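Local coordinates for protein cellulase (Bacteroides salanitronis, PDB 6WQY) that probably hydrolyses internal beta-1,4 linkages of cellulose and related polysaccharides as a broad-specificity GH5 endoglucanase, this chain being the catalytic-domain part of a longer protein, at residues L33-G38 against T73-P78; T80-V85 against H120-N125; N114-I119 against F166-A171; I175-W180 against P222-N227. All coordinates share one frame; numbering follows the deposited sequence.

Interaction 1 of 4, residues L33-G38 against T73-P78; sequences LGWNLG and TSVRIP
Asn36 sets its CG anti to the carbonyl carbon (chi1 -80°), and Arg76 runs extended from a CG anti to its backbone N; these torsions lay the two side chains side by side, pointing the same way. They rise from paired strands 34-37 and 74-77, the first two of the closed, eight-stranded parallel barrel of the (beta/alpha)8 fold. Arg76 NH1 donates to Asn36 OD1 at 2.8 Å, with 166° at the hydrogen and the oxygen in the guanidinium plane; the amide plane is turned 82° from it. The same oxygen rests along the arginine chain, 3.2 Å from Arg76 CG. NH1 also forms a salt bridge with Glu309, and NH2 forms one with Glu170 and a hydrogen bond with Asn173 OD1, while Asn36 ND2 reaches Gly308 O.

On the other face of the sheet, toward helix 61-70, Val75 CG1 meets the edge of the Trp35 ring in its plane, 4.0 Å from CE3; the indole NE1 is bonded to Asp346. Between the faces, Trp35 N bonds to Ser74 O, Arg76 N to Trp35 O and Leu37 N to Arg76 O in parallel register. Just before the strands, Thr73 OG1 accepts from Leu33 N at 3.0 Å, and Thr73 N donates to Leu33 O. At the far end, water 1 donates to Leu37 O and to Pro78 O, each at 2.8 Å.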
loop_
_atom_site.group_PDB
_atom_site.type_symbol
_atom_site.label_atom_id
_atom_site.label_comp_id
_atom_site.label_asym_id
_atom_site.label_seq_id
_atom_site.Cartn_x
_atom_site.Cartn_y
_atom_site.Cartn_z
ATOM N N LEU A 33 -2.969 -1.669 -12.515
ATOM C CA LEU A 33 -2.775 -0.318 -11.989
ATOM C C LEU A 33 -3.639 -0.163 -10.753
ATOM O O LEU A 33 -4.846 -0.444 -10.794
ATOM C CB LEU A 33 -3.178 0.732 -13.029
ATOM C CG LEU A 33 -3.098 2.188 -12.575
ATOM C CD1 LEU A 33 -1.665 2.594 -12.237
ATOM C CD2 LEU A 33 -3.665 3.117 -13.630
ATOM N N GLY A 34 -3.038 0.285 -9.652
ATOM C CA GLY A 34 -3.742 0.400 -8.395
ATOM C C GLY A 34 -4.022 1.832 -7.961
ATOM O O GLY A 34 -3.437 2.796 -8.436
ATOM N N TRP A 35 -4.905 1.931 -6.970
ATOM C CA TRP A 35 -5.344 3.195 -6.395
ATOM C C TRP A 35 -5.623 2.966 -4.920
ATOM O O TRP A 35 -6.223 1.956 -4.554
ATOM C CB TRP A 35 -6.595 3.657 -7.124
ATOM C CG TRP A 35 -7.176 4.992 -6.756
ATOM C CD1 TRP A 35 -6.899 6.192 -7.347
ATOM C CD2 TRP A 35 -8.204 5.248 -5.791
ATOM N NE1 TRP A 35 -7.699 7.185 -6.815
ATOM C CE2 TRP A 35 -8.506 6.632 -5.851
ATOM C CE3 TRP A 35 -8.918 4.441 -4.904
ATOM C CZ2 TRP A 35 -9.481 7.223 -5.032
ATOM C CZ3 TRP A 35 -9.871 5.026 -4.089
ATOM C CH2 TRP A 35 -10.154 6.403 -4.171
ATOM N N ASN A 36 -5.203 3.920 -4.082
ATOM C CA ASN A 36 -5.455 3.869 -2.649
ATOM C C ASN A 36 -6.645 4.725 -2.246
ATOM O O ASN A 36 -6.713 5.907 -2.602
ATOM C CB ASN A 36 -4.276 4.447 -1.841
ATOM C CG ASN A 36 -3.125 3.490 -1.668
ATOM O OD1 ASN A 36 -3.076 2.740 -0.690
ATOM N ND2 ASN A 36 -2.176 3.540 -2.584
ATOM N N LEU A 37 -7.533 4.140 -1.452
ATOM C CA LEU A 37 -8.637 4.852 -0.800
ATOM C C LEU A 37 -8.089 5.523 0.462
ATOM O O LEU A 37 -8.207 5.026 1.580
ATOM C CB LEU A 37 -9.738 3.854 -0.470
ATOM C CG LEU A 37 -11.010 4.434 0.140
ATOM C CD1 LEU A 37 -11.746 5.301 -0.847
ATOM C CD2 LEU A 37 -11.890 3.322 0.660
ATOM N N GLY A 38 -7.405 6.660 0.269
ATOM C CA GLY A 38 -6.664 7.288 1.348
ATOM C C GLY A 38 -7.474 8.314 2.129
ATOM O O GLY A 38 -8.471 8.856 1.667
ATOM N N THR A 73 -7.297 -1.381 -11.881
ATOM C CA THR A 73 -7.397 -2.827 -11.710
ATOM C C THR A 73 -7.638 -3.234 -10.265
ATOM O O THR A 73 -8.338 -4.230 -9.995
ATOM C CB THR A 73 -6.082 -3.491 -12.160
ATOM O OG1 THR A 73 -5.623 -2.898 -13.376
ATOM C CG2 THR A 73 -6.250 -5.001 -12.328
ATOM N N SER A 74 -7.013 -2.500 -9.338
ATOM C CA SER A 74 -6.917 -2.910 -7.949
ATOM C C SER A 74 -7.019 -1.690 -7.042
ATOM O O SER A 74 -6.558 -0.606 -7.402
ATOM C CB SER A 74 -5.561 -3.586 -7.693
ATOM O OG SER A 74 -5.358 -4.682 -8.573
ATOM N N VAL A 75 -7.574 -1.881 -5.845
ATOM C CA VAL A 75 -7.675 -0.809 -4.858
ATOM C C VAL A 75 -7.068 -1.263 -3.546
ATOM O O VAL A 75 -7.450 -2.311 -3.006
ATOM C CB VAL A 75 -9.138 -0.389 -4.638
ATOM C CG1 VAL A 75 -9.235 0.687 -3.587
ATOM C CG2 VAL A 75 -9.735 0.098 -5.937
ATOM N N ARG A 76 -6.179 -0.442 -2.989
ATOM C CA ARG A 76 -5.707 -0.632 -1.628
ATOM C C ARG A 76 -6.590 0.185 -0.708
ATOM O O ARG A 76 -6.843 1.373 -0.953
ATOM C CB ARG A 76 -4.240 -0.229 -1.517
ATOM C CG ARG A 76 -3.622 -0.394 -0.130
ATOM C CD ARG A 76 -2.117 -0.341 -0.219
ATOM N NE ARG A 76 -1.381 -0.382 1.037
ATOM C CZ ARG A 76 -0.978 0.675 1.727
ATOM N NH1 ARG A 76 -1.348 1.902 1.395
ATOM N NH2 ARG A 76 -0.188 0.477 2.775
ATOM N N ILE A 77 -7.083 -0.478 0.331
ATOM C CA ILE A 77 -8.014 0.063 1.310
ATOM C C ILE A 77 -7.264 0.074 2.640
ATOM O O ILE A 77 -7.322 -0.899 3.414
ATOM C CB ILE A 77 -9.277 -0.815 1.401
ATOM C CG1 ILE A 77 -9.983 -0.938 0.046
ATOM C CG2 ILE A 77 -10.229 -0.261 2.458
ATOM C CD1 ILE A 77 -10.944 -2.106 -0.045
ATOM N N PRO A 78 -6.542 1.142 2.955
ATOM C CA PRO A 78 -5.906 1.235 4.273
ATOM C C PRO A 78 -6.981 1.269 5.345
ATOM O O PRO A 78 -7.988 1.972 5.206
ATOM C CB PRO A 78 -5.120 2.544 4.206
ATOM C CG PRO A 78 -5.548 3.246 3.018
ATOM C CD PRO A 78 -6.246 2.302 2.103
HETATM O O HOH W 1 -9.552 3.334 3.378
#

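Interaction 2 of 4, residues T80-V85 against H120-N125; sequences TWLGHV and HHDGAN
Asp122 and Thr80 supply the polar part of the contact, each side chain accepting from a backbone N-H of the other segment. Asp122 OD1 receives Trp81 N on its syn lone pair at 2.8 Å, almost straight at 174°; the other oxygen, OD2, is bonded to Trp129 NE1. Thr80 OG1 lies anti to its carbonyl carbon (chi1 -67°), which presents it to His121 N at 3.0 Å, and it is also bonded to Asp42 O.

Packing surrounds the Asp122 carboxylate. Its OD2 sits 3.5 Å from Trp81 CB, with the indole and carboxylate planes 55° apart, and OD1 lies at the indole edge. The ring's NE1 turns elsewhere, to Asn118 O. Leu82 runs antiparallel alongside Asp122, bringing CD2 to 4.0 Å from OD2 and CD1 to 4.0 Å from His121 O.

In the fold, a type II turn, Trp81 to His84, meets a 3-10 segment at 121-123, both in loops that follow barrel strands. The Trp81 side chain is about 9 Å from that of Glu95, which has been seen to bind magnesium. Because both carboxylate oxygens and the threonine hydroxyl are hydrogen-bonded, the two irregular loops are fixed to each other by side chain-to-backbone bonds rather than by strand pairing.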
loop_
_atom_site.group_PDB
_atom_site.type_symbol
_atom_site.label_atom_id
_atom_site.label_comp_id
_atom_site.label_asym_id
_atom_site.label_seq_id
_atom_site.Cartn_x
_atom_site.Cartn_y
_atom_site.Cartn_z
ATOM N N THR A 80 -7.351 1.780 9.554
ATOM C CA THR A 80 -6.919 2.011 10.924
ATOM C C THR A 80 -7.967 1.428 11.859
ATOM O O THR A 80 -9.168 1.648 11.667
ATOM C CB THR A 80 -6.736 3.505 11.156
ATOM O OG1 THR A 80 -5.633 3.933 10.352
ATOM C CG2 THR A 80 -6.465 3.835 12.617
ATOM N N TRP A 81 -7.517 0.677 12.876
ATOM C CA TRP A 81 -8.407 -0.070 13.749
ATOM C C TRP A 81 -8.435 0.519 15.154
ATOM O O TRP A 81 -9.109 -0.029 16.043
ATOM C CB TRP A 81 -7.999 -1.550 13.796
ATOM C CG TRP A 81 -7.953 -2.216 12.443
ATOM C CD1 TRP A 81 -6.919 -2.189 11.566
ATOM C CD2 TRP A 81 -8.979 -3.001 11.814
ATOM N NE1 TRP A 81 -7.216 -2.911 10.435
ATOM C CE2 TRP A 81 -8.475 -3.420 10.566
ATOM C CE3 TRP A 81 -10.269 -3.392 12.178
ATOM C CZ2 TRP A 81 -9.216 -4.200 9.686
ATOM C CZ3 TRP A 81 -11.000 -4.165 11.296
ATOM C CH2 TRP A 81 -10.468 -4.568 10.074
ATOM N N LEU A 82 -7.700 1.606 15.375
ATOM C CA LEU A 82 -7.620 2.256 16.670
ATOM C C LEU A 82 -9.011 2.575 17.196
ATOM O O LEU A 82 -9.883 3.060 16.475
ATOM C CB LEU A 82 -6.808 3.550 16.535
ATOM C CG LEU A 82 -5.325 3.369 16.205
ATOM C CD1 LEU A 82 -4.700 4.728 15.887
ATOM C CD2 LEU A 82 -4.599 2.688 17.329
ATOM N N GLY A 83 -9.214 2.294 18.476
ATOM C CA GLY A 83 -10.482 2.541 19.117
ATOM C C GLY A 83 -11.558 1.527 18.827
ATOM O O GLY A 83 -12.671 1.665 19.351
ATOM N N HIS A 84 -11.269 0.496 18.046
ATOM C CA HIS A 84 -12.233 -0.536 17.690
ATOM C C HIS A 84 -11.749 -1.936 18.042
ATOM O O HIS A 84 -12.282 -2.923 17.510
ATOM C CB HIS A 84 -12.575 -0.459 16.206
ATOM C CG HIS A 84 -13.365 0.745 15.852
ATOM N ND1 HIS A 84 -14.508 1.108 16.535
ATOM C CD2 HIS A 84 -13.222 1.648 14.861
ATOM C CE1 HIS A 84 -15.023 2.195 15.986
ATOM N NE2 HIS A 84 -14.264 2.541 14.969
ATOM N N VAL A 85 -10.759 -2.051 18.920
ATOM C CA VAL A 85 -10.214 -3.343 19.322
ATOM C C VAL A 85 -10.232 -3.434 20.842
ATOM O O VAL A 85 -9.770 -2.517 21.535
ATOM C CB VAL A 85 -8.786 -3.555 18.783
ATOM C CG1 VAL A 85 -8.264 -4.906 19.212
ATOM C CG2 VAL A 85 -8.774 -3.449 17.269
ATOM N N HIS A 120 -3.302 -0.148 9.407
ATOM C CA HIS A 120 -2.664 1.062 8.892
ATOM C C HIS A 120 -2.119 1.903 10.036
ATOM O O HIS A 120 -1.011 1.618 10.531
ATOM C CB HIS A 120 -3.594 1.792 7.913
ATOM C CG HIS A 120 -2.885 2.682 6.955
ATOM N ND1 HIS A 120 -2.277 2.200 5.810
ATOM C CD2 HIS A 120 -2.714 4.025 6.964
ATOM C CE1 HIS A 120 -1.787 3.237 5.148
ATOM N NE2 HIS A 120 -2.026 4.354 5.826
ATOM N N HIS A 121 -2.810 2.969 10.475
ATOM C CA HIS A 121 -2.190 3.899 11.436
ATOM C C HIS A 121 -2.091 3.352 12.855
ATOM O O HIS A 121 -1.479 4.008 13.702
ATOM C CB HIS A 121 -2.843 5.267 11.388
ATOM C CG HIS A 121 -2.523 6.029 10.147
ATOM N ND1 HIS A 121 -1.258 6.055 9.596
ATOM C CD2 HIS A 121 -3.313 6.796 9.351
ATOM C CE1 HIS A 121 -1.292 6.821 8.516
ATOM N NE2 HIS A 121 -2.523 7.288 8.344
ATOM N N ASP A 122 -2.596 2.151 13.122
ATOM C CA ASP A 122 -2.224 1.482 14.366
ATOM C C ASP A 122 -0.718 1.446 14.545
ATOM O O ASP A 122 -0.226 1.446 15.673
ATOM C CB ASP A 122 -2.734 0.040 14.366
ATOM C CG ASP A 122 -4.239 -0.059 14.243
ATOM O OD1 ASP A 122 -4.765 0.403 13.200
ATOM O OD2 ASP A 122 -4.887 -0.620 15.167
ATOM N N GLY A 123 0.028 1.380 13.444
ATOM C CA GLY A 123 1.466 1.364 13.476
ATOM C C GLY A 123 2.126 2.707 13.303
ATOM O O GLY A 123 3.359 2.748 13.174
ATOM N N ALA A 124 1.387 3.813 13.288
ATOM C CA ALA A 124 2.006 5.100 12.992
ATOM C C ALA A 124 3.021 5.472 14.062
ATOM O O ALA A 124 2.678 5.618 15.240
ATOM C CB ALA A 124 0.944 6.184 12.867
ATOM N N ASN A 125 4.278 5.624 13.641
ATOM C CA ASN A 125 5.348 6.205 14.447
ATOM C C ASN A 125 5.651 5.430 15.721
ATOM O O ASN A 125 6.300 5.959 16.620
ATOM C CB ASN A 125 5.046 7.659 14.796
ATOM C CG ASN A 125 4.648 8.468 13.592
ATOM O OD1 ASN A 125 5.159 8.252 12.483
ATOM N ND2 ASN A 125 3.702 9.382 13.782
#

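Interaction 3 of 4, residues N114-I119 against F166-A171; sequences NAIINI and FLVFEA
Ala115 and Ile117 carry the backbone pairing with 166-171, each through both its N-H and its C=O. Ala115 N donates to Phe166 O at 2.8 Å and its O accepts from Val168 N; Ile117 N donates to Val168 O at 3.1 Å and its O accepts from Glu170 N. The polar side-chain bond lies beyond them. Asn118 CG occupies the crowded position between backbone N and carbonyl carbon (chi1 76°), beside the extended Glu170, and ND2 donates to Glu170 OE2 at 3.0 Å. OE2 is met on its anti side, 34° out of the carboxylate plane. Its second partner is Arg76, and OE1 is bonded to Tyr306 OH.

Strands 114-118 and 167-170 are the third and fourth of the parallel (beta/alpha)8 barrel. Asn118 also reaches the loop after strand 74-77, where OD1 accepts from Val79 N, and its ND2 is bonded to His120 ND1 just past its own strand. At the opposite end of the strand, Asn114 OD1 bonds to Gln17 NE2 and ND2 to Ser74 OG.

Apolar groups fill in on both faces. Ile116 CG2 touches Glu170 CB at 3.6 Å, and on the face toward the surrounding helices Ile117 CG1 lies beside Phe169 CD1 at 3.9 Å.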
loop_
_atom_site.group_PDB
_atom_site.type_symbol
_atom_site.label_atom_id
_atom_site.label_comp_id
_atom_site.label_asym_id
_atom_site.label_seq_id
_atom_site.Cartn_x
_atom_site.Cartn_y
_atom_site.Cartn_z
ATOM N N ASN A 114 -9.568 -5.939 -7.824
ATOM C CA ASN A 114 -8.870 -6.563 -6.710
ATOM C C ASN A 114 -8.838 -5.576 -5.542
ATOM O O ASN A 114 -8.997 -4.369 -5.738
ATOM C CB ASN A 114 -7.442 -6.931 -7.081
ATOM C CG ASN A 114 -7.364 -7.839 -8.275
ATOM O OD1 ASN A 114 -8.072 -8.839 -8.373
ATOM N ND2 ASN A 114 -6.472 -7.494 -9.197
ATOM N N ALA A 115 -8.627 -6.080 -4.328
ATOM C CA ALA A 115 -8.638 -5.249 -3.131
ATOM C C ALA A 115 -7.563 -5.699 -2.164
ATOM O O ALA A 115 -7.348 -6.903 -1.996
ATOM C CB ALA A 115 -10.002 -5.322 -2.436
ATOM N N ILE A 116 -6.926 -4.737 -1.497
ATOM C CA ILE A 116 -5.982 -5.011 -0.418
ATOM C C ILE A 116 -6.534 -4.344 0.836
ATOM O O ILE A 116 -6.902 -3.172 0.780
ATOM C CB ILE A 116 -4.586 -4.430 -0.715
ATOM C CG1 ILE A 116 -4.025 -4.949 -2.042
ATOM C CG2 ILE A 116 -3.633 -4.738 0.445
ATOM C CD1 ILE A 116 -2.689 -4.333 -2.419
ATOM N N ILE A 117 -6.567 -5.056 1.969
ATOM C CA ILE A 117 -6.864 -4.438 3.265
ATOM C C ILE A 117 -5.658 -4.666 4.176
ATOM O O ILE A 117 -4.909 -5.631 4.009
ATOM C CB ILE A 117 -8.158 -4.966 3.914
ATOM C CG1 ILE A 117 -8.140 -6.482 4.099
ATOM C CG2 ILE A 117 -9.370 -4.516 3.097
ATOM C CD1 ILE A 117 -9.339 -7.030 4.847
ATOM N N ASN A 118 -5.493 -3.792 5.172
ATOM C CA ASN A 118 -4.307 -3.861 6.023
ATOM C C ASN A 118 -4.647 -3.435 7.456
ATOM O O ASN A 118 -5.808 -3.259 7.835
ATOM C CB ASN A 118 -3.149 -3.035 5.426
ATOM C CG ASN A 118 -3.333 -1.538 5.611
ATOM O OD1 ASN A 118 -4.354 -1.090 6.147
ATOM N ND2 ASN A 118 -2.360 -0.768 5.165
ATOM N N ILE A 119 -3.593 -3.336 8.267
ATOM C CA ILE A 119 -3.567 -2.580 9.519
ATOM C C ILE A 119 -2.715 -1.343 9.254
ATOM O O ILE A 119 -1.535 -1.471 8.900
ATOM C CB ILE A 119 -3.001 -3.425 10.670
ATOM C CG1 ILE A 119 -3.926 -4.599 10.993
ATOM C CG2 ILE A 119 -2.750 -2.547 11.890
ATOM C CD1 ILE A 119 -3.389 -5.536 12.066
ATOM N N PHE A 166 -9.338 -12.242 -5.365
ATOM C CA PHE A 166 -9.351 -10.800 -5.599
ATOM C C PHE A 166 -8.879 -10.052 -4.360
ATOM O O PHE A 166 -8.407 -8.913 -4.471
ATOM C CB PHE A 166 -10.740 -10.289 -6.024
ATOM C CG PHE A 166 -11.692 -10.036 -4.884
ATOM C CD1 PHE A 166 -12.454 -11.057 -4.347
ATOM C CD2 PHE A 166 -11.814 -8.764 -4.334
ATOM C CE1 PHE A 166 -13.307 -10.834 -3.290
ATOM C CE2 PHE A 166 -12.659 -8.542 -3.271
ATOM C CZ PHE A 166 -13.414 -9.582 -2.746
ATOM N N LEU A 167 -9.047 -10.652 -3.171
ATOM C CA LEU A 167 -8.797 -9.983 -1.900
ATOM C C LEU A 167 -7.453 -10.417 -1.342
ATOM O O LEU A 167 -7.195 -11.615 -1.147
ATOM C CB LEU A 167 -9.920 -10.293 -0.920
ATOM C CG LEU A 167 -9.764 -9.665 0.468
ATOM C CD1 LEU A 167 -9.715 -8.140 0.428
ATOM C CD2 LEU A 167 -10.924 -10.135 1.358
ATOM N N VAL A 168 -6.616 -9.414 -1.075
ATOM C CA VAL A 168 -5.276 -9.549 -0.512
ATOM C C VAL A 168 -5.279 -8.968 0.897
ATOM O O VAL A 168 -5.907 -7.934 1.144
ATOM C CB VAL A 168 -4.288 -8.752 -1.391
ATOM C CG1 VAL A 168 -2.887 -8.697 -0.790
ATOM C CG2 VAL A 168 -4.245 -9.298 -2.804
ATOM N N PHE A 169 -4.560 -9.620 1.816
ATOM C CA PHE A 169 -4.307 -9.052 3.140
ATOM C C PHE A 169 -2.855 -8.567 3.192
ATOM O O PHE A 169 -1.948 -9.333 2.849
ATOM C CB PHE A 169 -4.480 -10.099 4.254
ATOM C CG PHE A 169 -5.839 -10.768 4.320
ATOM C CD1 PHE A 169 -7.002 -10.190 3.835
ATOM C CD2 PHE A 169 -5.915 -12.017 4.916
ATOM C CE1 PHE A 169 -8.217 -10.856 3.939
ATOM C CE2 PHE A 169 -7.120 -12.684 5.020
ATOM C CZ PHE A 169 -8.276 -12.105 4.537
ATOM N N GLU A 170 -2.643 -7.332 3.660
ATOM C CA GLU A 170 -1.319 -6.737 3.858
ATOM C C GLU A 170 -1.109 -6.557 5.361
ATOM O O GLU A 170 -1.913 -5.908 6.025
ATOM C CB GLU A 170 -1.264 -5.396 3.129
ATOM C CG GLU A 170 -0.019 -4.581 3.380
ATOM C CD GLU A 170 -0.139 -3.201 2.770
ATOM O OE1 GLU A 170 -0.076 -3.092 1.503
ATOM O OE2 GLU A 170 -0.331 -2.228 3.526
ATOM N N ALA A 171 -0.025 -7.128 5.891
ATOM C CA ALA A 171 0.118 -7.333 7.331
ATOM C C ALA A 171 -0.014 -6.045 8.123
ATOM O O ALA A 171 -0.633 -6.029 9.195
ATOM C CB ALA A 171 1.496 -7.924 7.594
#

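Interaction 4 of 4, residues I175-W180 against P222-N227; sequences IHDGSW and PGYVTN
Ile175 O accepts from Val225 N at 2.8 Å, while Asp177 N donates to Tyr224 OH at 3.0 Å; both bonds are bent. They join the loops that follow strands 167-170 and 219-222 of the (beta/alpha)8 barrel, where the two segments do not pair with each other as strands. The phenol oxygen is held from several directions: it is also bonded to Gln192 OE1, and water 3 donates to it and to Asp177 OD1. That carboxylate oxygen also takes Ser179 N at 3.1 Å, closing an Asx turn, and OD2 is bonded to Gln192 NE2 and Asp184 N. Water 2 adds a second backbone link, accepting from Ile175 N and donating to Gly223 O. Past the contact, Asn227 N-caps helix 228-234 through its OD1.

Tyr224 CG lies anti to the backbone N (chi1 -163°), which carries the ring beneath the bonded backbone: Ile175 O stands 3.5 Å above the centre of one face, and His176 CB touches CE1 at 3.7 Å. The Asp177 carboxylate is turned 80° from the phenol ring. Farther out, His176 and Trp180 lie ring over ring, with His176 NE2 above the middle of the indole; NE2 also makes a weak bond to Asn125. Val225 packs against both rings, its CG2 lying 3.8 Å from His176 CD2 and 3.7 Å from Trp180 CE3.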
loop_
_atom_site.group_PDB
_atom_site.type_symbol
_atom_site.label_atom_id
_atom_site.label_comp_id
_atom_site.label_asym_id
_atom_site.label_seq_id
_atom_site.Cartn_x
_atom_site.Cartn_y
_atom_site.Cartn_z
ATOM N N ILE A 175 6.283 0.671 9.334
ATOM C CA ILE A 175 6.770 0.380 10.676
ATOM C C ILE A 175 8.138 1.028 10.866
ATOM O O ILE A 175 9.090 0.764 10.113
ATOM C CB ILE A 175 6.828 -1.137 10.901
ATOM C CG1 ILE A 175 5.422 -1.756 10.755
ATOM C CG2 ILE A 175 7.455 -1.454 12.252
ATOM C CD1 ILE A 175 4.348 -1.177 11.666
ATOM N N HIS A 176 8.228 1.885 11.884
ATOM C CA HIS A 176 9.480 2.514 12.275
ATOM C C HIS A 176 9.358 2.943 13.733
ATOM O O HIS A 176 8.248 3.073 14.279
ATOM C CB HIS A 176 9.835 3.712 11.386
ATOM C CG HIS A 176 8.882 4.842 11.510
ATOM N ND1 HIS A 176 9.136 5.944 12.296
ATOM C CD2 HIS A 176 7.656 5.028 10.967
ATOM C CE1 HIS A 176 8.107 6.765 12.222
ATOM N NE2 HIS A 176 7.194 6.237 11.417
ATOM N N ASP A 177 10.509 3.197 14.349
ATOM C CA ASP A 177 10.548 3.453 15.784
ATOM C C ASP A 177 10.257 4.886 16.175
ATOM O O ASP A 177 10.374 5.213 17.362
ATOM C CB ASP A 177 11.899 3.003 16.364
ATOM C CG ASP A 177 13.088 3.847 15.929
ATOM O OD1 ASP A 177 12.927 4.852 15.205
ATOM O OD2 ASP A 177 14.188 3.500 16.383
ATOM N N GLY A 178 9.835 5.718 15.221
ATOM C CA GLY A 178 9.620 7.138 15.421
ATOM C C GLY A 178 10.513 7.992 14.544
ATOM O O GLY A 178 10.130 9.104 14.162
ATOM N N SER A 179 11.697 7.473 14.191
ATOM C CA SER A 179 12.674 8.225 13.425
ATOM C C SER A 179 12.667 7.919 11.940
ATOM O O SER A 179 13.607 8.317 11.235
ATOM C CB SER A 179 14.067 7.999 14.003
ATOM O OG SER A 179 14.186 8.621 15.269
ATOM N N TRP A 180 11.640 7.237 11.443
ATOM C CA TRP A 180 11.384 7.176 10.003
ATOM C C TRP A 180 12.530 6.532 9.228
ATOM O O TRP A 180 12.774 6.870 8.067
ATOM C CB TRP A 180 10.996 8.547 9.457
ATOM C CG TRP A 180 9.606 8.952 9.829
ATOM C CD1 TRP A 180 9.206 9.681 10.913
ATOM C CD2 TRP A 180 8.430 8.621 9.113
ATOM N NE1 TRP A 180 7.849 9.831 10.902
ATOM C CE2 TRP A 180 7.346 9.193 9.799
ATOM C CE3 TRP A 180 8.190 7.916 7.941
ATOM C CZ2 TRP A 180 6.036 9.070 9.349
ATOM C CZ3 TRP A 180 6.887 7.802 7.490
ATOM C CH2 TRP A 180 5.838 8.370 8.191
ATOM N N PRO A 222 5.571 -6.077 4.526
ATOM C CA PRO A 222 6.489 -4.969 4.269
ATOM C C PRO A 222 7.855 -5.127 4.915
ATOM O O PRO A 222 8.052 -5.874 5.878
ATOM C CB PRO A 222 5.754 -3.775 4.897
ATOM C CG PRO A 222 5.091 -4.388 6.114
ATOM C CD PRO A 222 4.630 -5.765 5.622
ATOM N N GLY A 223 8.808 -4.351 4.393
ATOM C CA GLY A 223 10.054 -4.086 5.067
ATOM C C GLY A 223 9.970 -2.818 5.893
ATOM O O GLY A 223 8.948 -2.129 5.949
ATOM N N TYR A 224 11.089 -2.496 6.536
ATOM C CA TYR A 224 11.121 -1.402 7.496
ATOM C C TYR A 224 10.793 -0.077 6.823
ATOM O O TYR A 224 11.381 0.268 5.790
ATOM C CB TYR A 224 12.489 -1.365 8.186
ATOM C CG TYR A 224 12.502 -0.554 9.464
ATOM C CD1 TYR A 224 12.718 0.809 9.455
ATOM C CD2 TYR A 224 12.332 -1.174 10.701
ATOM C CE1 TYR A 224 12.739 1.542 10.620
ATOM C CE2 TYR A 224 12.369 -0.446 11.873
ATOM C CZ TYR A 224 12.597 0.906 11.836
ATOM O OH TYR A 224 12.647 1.668 12.984
ATOM N N VAL A 225 9.820 0.629 7.413
ATOM C CA VAL A 225 9.272 1.908 6.956
ATOM C C VAL A 225 8.955 1.914 5.467
ATOM O O VAL A 225 8.895 2.973 4.842
ATOM C CB VAL A 225 10.098 3.115 7.476
ATOM C CG1 VAL A 225 11.376 3.360 6.681
ATOM C CG2 VAL A 225 9.246 4.381 7.555
ATOM N N THR A 226 8.641 0.743 4.907
ATOM C CA THR A 226 8.375 0.554 3.474
ATOM C C THR A 226 9.454 1.178 2.587
ATOM O O THR A 226 9.189 1.567 1.443
ATOM C CB THR A 226 6.962 0.967 3.048
ATOM O OG1 THR A 226 6.720 2.355 3.304
ATOM C CG2 THR A 226 5.916 0.142 3.749
ATOM N N ASN A 227 10.680 1.230 3.080
ATOM C CA ASN A 227 11.781 1.846 2.347
ATOM C C ASN A 227 12.494 0.806 1.490
ATOM O O ASN A 227 12.857 -0.261 1.978
ATOM C CB ASN A 227 12.759 2.446 3.350
ATOM C CG ASN A 227 13.961 3.044 2.679
ATOM O OD1 ASN A 227 15.011 2.401 2.543
ATOM N ND2 ASN A 227 13.828 4.274 2.224
HETATM O O HOH W 2 6.698 -1.198 7.276
HETATM O O HOH W 3 13.561 4.699 12.507
#

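How the interactions relate
All four contacts belong to one (beta/alpha)8 barrel. Interactions 1 and 3 join strands one with two and three with four; their centres are about 10 Å apart, and strands 74-77 and 114-118 are neighbours in the sheet. Arg76 of the one and Glu170 of the other also meet across the interior. Interactions 2 and 4, with centres about 15 Å apart, lie in the loops after strands, at the barrel end where GH5 enzymes bind substrate. Along the chain, interaction 1 closes first, 2 and 3 alternate their segments, and 4 follows. Interaction 2 touches interaction 3 through Trp81 against the end of strand 114-118, and interaction 4 through Asn125 beside His176, so the loop contacts adjoin the barrel core.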